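Local coordinates for ancillary protein 2 (Streptococcus pyogenes, PDB 4C0Z) that forms, through the N-terminal thioester domain present here, part of the pilus tip adhesin that can attach covalently to host-cell surface targets and so anchor streptococcal pili, at the interface of chains A and B. Residues are numbered along the deposited sequence; one frame, centred on the assembly and turned at random. Chains: chain A/B, Ancillary protein 2.

Contact 1: the interface of chains A and B. Residues chain A 59-61; chain B 39, 62.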
loop_
_atom_site.group_PDB
_atom_site.type_symbol
_atom_site.label_atom_id
_atom_site.label_comp_id
_atom_site.label_asym_id
_atom_site.label_seq_id
_atom_site.Cartn_x
_atom_site.Cartn_y
_atom_site.Cartn_z
ATOM N N THR A 59 -0.050 -3.155 2.334
ATOM C CA THR A 59 0.895 -2.707 3.361
ATOM C C THR A 59 2.255 -3.411 3.229
ATOM O O THR A 59 3.144 -3.139 4.025
ATOM C CB THR A 59 0.283 -2.811 4.780
ATOM O OG1 THR A 59 0.169 -4.185 5.119
ATOM C CG2 THR A 59 -1.075 -2.151 4.885
ATOM N N LYS A 60 2.428 -4.271 2.215
ATOM C CA LYS A 60 3.692 -4.981 1.944
ATOM C C LYS A 60 4.438 -4.346 0.780
ATOM O O LYS A 60 3.924 -3.403 0.193
ATOM C CB LYS A 60 3.468 -6.496 1.764
ATOM C CG LYS A 60 2.976 -7.116 3.072
ATOM C CD LYS A 60 2.681 -8.576 2.918
ATOM C CE LYS A 60 2.324 -9.146 4.271
ATOM N NZ LYS A 60 2.515 -10.618 4.298
ATOM N N HIS A 61 5.673 -4.793 0.496
ATOM C CA HIS A 61 6.512 -4.198 -0.547
ATOM C C HIS A 61 6.131 -4.665 -1.929
ATOM O O HIS A 61 5.854 -5.848 -2.133
ATOM C CB HIS A 61 8.001 -4.537 -0.332
ATOM C CG HIS A 61 8.675 -3.770 0.755
ATOM N ND1 HIS A 61 9.147 -2.493 0.549
ATOM C CD2 HIS A 61 8.966 -4.145 2.023
ATOM C CE1 HIS A 61 9.670 -2.115 1.705
ATOM N NE2 HIS A 61 9.610 -3.089 2.614
ATOM N N HIS B 39 8.093 -1.406 10.858
ATOM C CA HIS B 39 8.694 -0.183 10.304
ATOM C C HIS B 39 8.935 0.772 11.448
ATOM O O HIS B 39 8.272 0.675 12.488
ATOM C CB HIS B 39 7.802 0.480 9.223
ATOM C CG HIS B 39 7.511 -0.447 8.087
ATOM N ND1 HIS B 39 6.383 -1.259 8.103
ATOM C CD2 HIS B 39 8.270 -0.786 7.019
ATOM C CE1 HIS B 39 6.466 -2.016 7.023
ATOM N NE2 HIS B 39 7.599 -1.806 6.368
ATOM N N PHE B 62 7.416 2.309 0.084
ATOM C CA PHE B 62 7.858 2.628 1.434
ATOM C C PHE B 62 9.168 3.421 1.327
ATOM O O PHE B 62 9.944 3.118 0.421
ATOM C CB PHE B 62 8.200 1.321 2.218
ATOM C CG PHE B 62 7.067 0.671 2.978
ATOM C CD1 PHE B 62 6.496 1.297 4.084
ATOM C CD2 PHE B 62 6.587 -0.579 2.607
ATOM C CE1 PHE B 62 5.473 0.687 4.806
ATOM C CE2 PHE B 62 5.576 -1.198 3.343
ATOM C CZ PHE B 62 5.006 -0.545 4.425
#

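Contact 2: the interface of chains A and B. Residues chain A 35, 37, 156; chain B 60, 201.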
loop_
_atom_site.group_PDB
_atom_site.type_symbol
_atom_site.label_atom_id
_atom_site.label_comp_id
_atom_site.label_asym_id
_atom_site.label_seq_id
_atom_site.Cartn_x
_atom_site.Cartn_y
_atom_site.Cartn_z
ATOM N N LEU A 35 10.274 8.003 -12.451
ATOM C CA LEU A 35 9.462 8.958 -11.705
ATOM C C LEU A 35 7.959 8.716 -11.880
ATOM O O LEU A 35 7.165 9.378 -11.221
ATOM C CB LEU A 35 9.826 10.408 -12.100
ATOM C CG LEU A 35 11.285 10.828 -11.978
ATOM C CD1 LEU A 35 11.433 12.271 -12.397
ATOM C CD2 LEU A 35 11.821 10.618 -10.555
ATOM N N THR A 37 4.540 6.373 -11.569
ATOM C CA THR A 37 3.952 5.355 -10.687
ATOM C C THR A 37 3.317 4.166 -11.452
ATOM O O THR A 37 2.389 3.533 -10.937
ATOM C CB THR A 37 2.930 6.012 -9.730
ATOM O OG1 THR A 37 1.997 6.786 -10.504
ATOM C CG2 THR A 37 3.593 6.851 -8.653
ATOM N N ASP A 156 0.645 12.987 -11.172
ATOM C CA ASP A 156 1.904 12.229 -11.221
ATOM C C ASP A 156 2.279 11.714 -12.613
ATOM O O ASP A 156 3.458 11.750 -12.961
ATOM C CB ASP A 156 1.906 11.070 -10.214
ATOM C CG ASP A 156 1.835 11.441 -8.730
ATOM O OD1 ASP A 156 1.952 12.651 -8.404
ATOM O OD2 ASP A 156 1.637 10.530 -7.903
ATOM N N LYS B 60 2.053 3.582 -3.036
ATOM C CA LYS B 60 3.396 4.074 -3.386
ATOM C C LYS B 60 4.449 3.280 -2.619
ATOM O O LYS B 60 4.081 2.434 -1.821
ATOM C CB LYS B 60 3.522 5.596 -3.175
ATOM C CG LYS B 60 2.705 6.336 -4.214
ATOM C CD LYS B 60 2.724 7.805 -4.025
ATOM C CE LYS B 60 1.956 8.488 -5.140
ATOM N NZ LYS B 60 2.405 9.901 -5.302
ATOM N N LYS B 201 7.819 11.206 -6.630
ATOM C CA LYS B 201 6.388 10.890 -6.619
ATOM C C LYS B 201 6.066 9.374 -6.539
ATOM O O LYS B 201 4.927 8.984 -6.283
ATOM C CB LYS B 201 5.671 11.551 -7.814
ATOM C CG LYS B 201 5.615 13.086 -7.751
ATOM C CD LYS B 201 4.655 13.572 -6.684
ATOM C CE LYS B 201 4.523 15.066 -6.584
ATOM N NZ LYS B 201 3.684 15.433 -5.400
#

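Contact 1: the interface of chains A and B
A:Thr59 turns its carbonyl toward B:Phe62 from a bend in the backbone (psi 2°), beyond which A:Lys60 and A:His61 run extended, as B:Phe62 does in the facing loop. Residues 59-61 of chain A and B:Phe62 belong to copies of the same loop of the thioester domain, following strand 54-56, which carries the thioester cysteine (A:Cys55 and B:Cys55); B:His39 lies just ahead of strand 41-44. A:Lys60 and B:Phe62 occupy positions that also line the spermidine pocket. B:Phe62 reaches across with CG anti to its carbonyl carbon (chi1 -89°), which brings its ring up against chain A. The far rim of the ring points at the A:Thr59 carbonyl: A:Thr59 O lies in the ring plane, 3.2 Å from both B:Phe62 CE2 and CZ, so the slightly positive ring hydrogens would face the oxygen. The flank of the same ring meets A:His61. B:Phe62 CD2 sits above the imidazole face, toward its rim and 3.6 Å from A:His61 CE1, in an edge-to-face pairing with the planes at 55°. Within chain B, B:His39 backs the phenyl group: B:Phe62 CE1 lies over the centre of the imidazole, while B:His39 NE2 rests 3.4 Å above the plane of the B:Phe62 ring, toward its rim. A:His61 NE2 and B:His39 NE2 are 4.4 Å apart, and this proximity may disfavour both histidines being protonated together.

Contact 2: the interface of chains A and B
A:Asp156 and B:Lys201 bury the most surface in this patch of the interface between two thioester domains, and B:Lys60 ties them together. A:Asp156 projects from near the C-terminal end of helix 151-157, and its side chain meets that of B:Lys60 from the opposite direction. The two form a salt bridge, with B:Lys60 NZ donating a hydrogen bond of 2.8 Å to the carboxylate oxygen A:Asp156 OD2. The ammonium group approaches on the syn side of the carboxylate, 23° out of its plane. B:Lys60 covers the distance with a chain that is extended beyond CG, leading NZ away from its own backbone. The same nitrogen donates within chain B to the backbone carbonyl of B:Lys201, with 2.9 Å between B:Lys60 NZ and B:Lys201 O, in the carbonyl plane and on a lone pair. Its position is therefore set by an acceptor from each chain.

B:Lys201 uses its methylenes rather than its amine. Its chain bends at chi2 (-72°) and crosses the A:Asp156 side chain at about a right angle, bringing B:Lys201 CD to 3.3 Å from A:Asp156 OD1, while B:Lys201 CB packs 3.9 Å from the carboxylate carbon A:Asp156 CG. B:Lys201 NZ stays 4.4 Å from A:Asp156 OD1, too far for a direct bond but close enough that it may contribute a favourable charge. Two lysines close to one carboxylate would favour its ionised form, and they may also offset the partial negative charge of the nearby helix end. Next to this group, the methyl A:Thr37 CG2 touches the B:Lys201 carbonyl oxygen O at 3.5 Å.

In the fold, A:Leu35 and A:Thr37 lie on a loop ahead of strand 41-44, whereas B:Lys201 occupies the turn between strands 191-198 and 205-211, shortly before the thioester glutamine B:Gln204.

About 16 Å separates the C-alpha centres of contact 1 and contact 2. The loop following strand 54-56 serves both: chain B places B:Phe62 in contact 1 and B:Lys60 in contact 2, and chain A brings its own copy to contact 1. The segment leading to strand 41-44 is also shared, giving B:His39 to contact 1 and A:Leu35 and A:Thr37 to contact 2. Two-fold symmetry repeats each patch with the chains exchanged. Because the first loop and the turn before B:Gln204 flank the thioester, the pairing could restrict access to it. The protein is a monomer, however, so the dimer may reflect crystal packing.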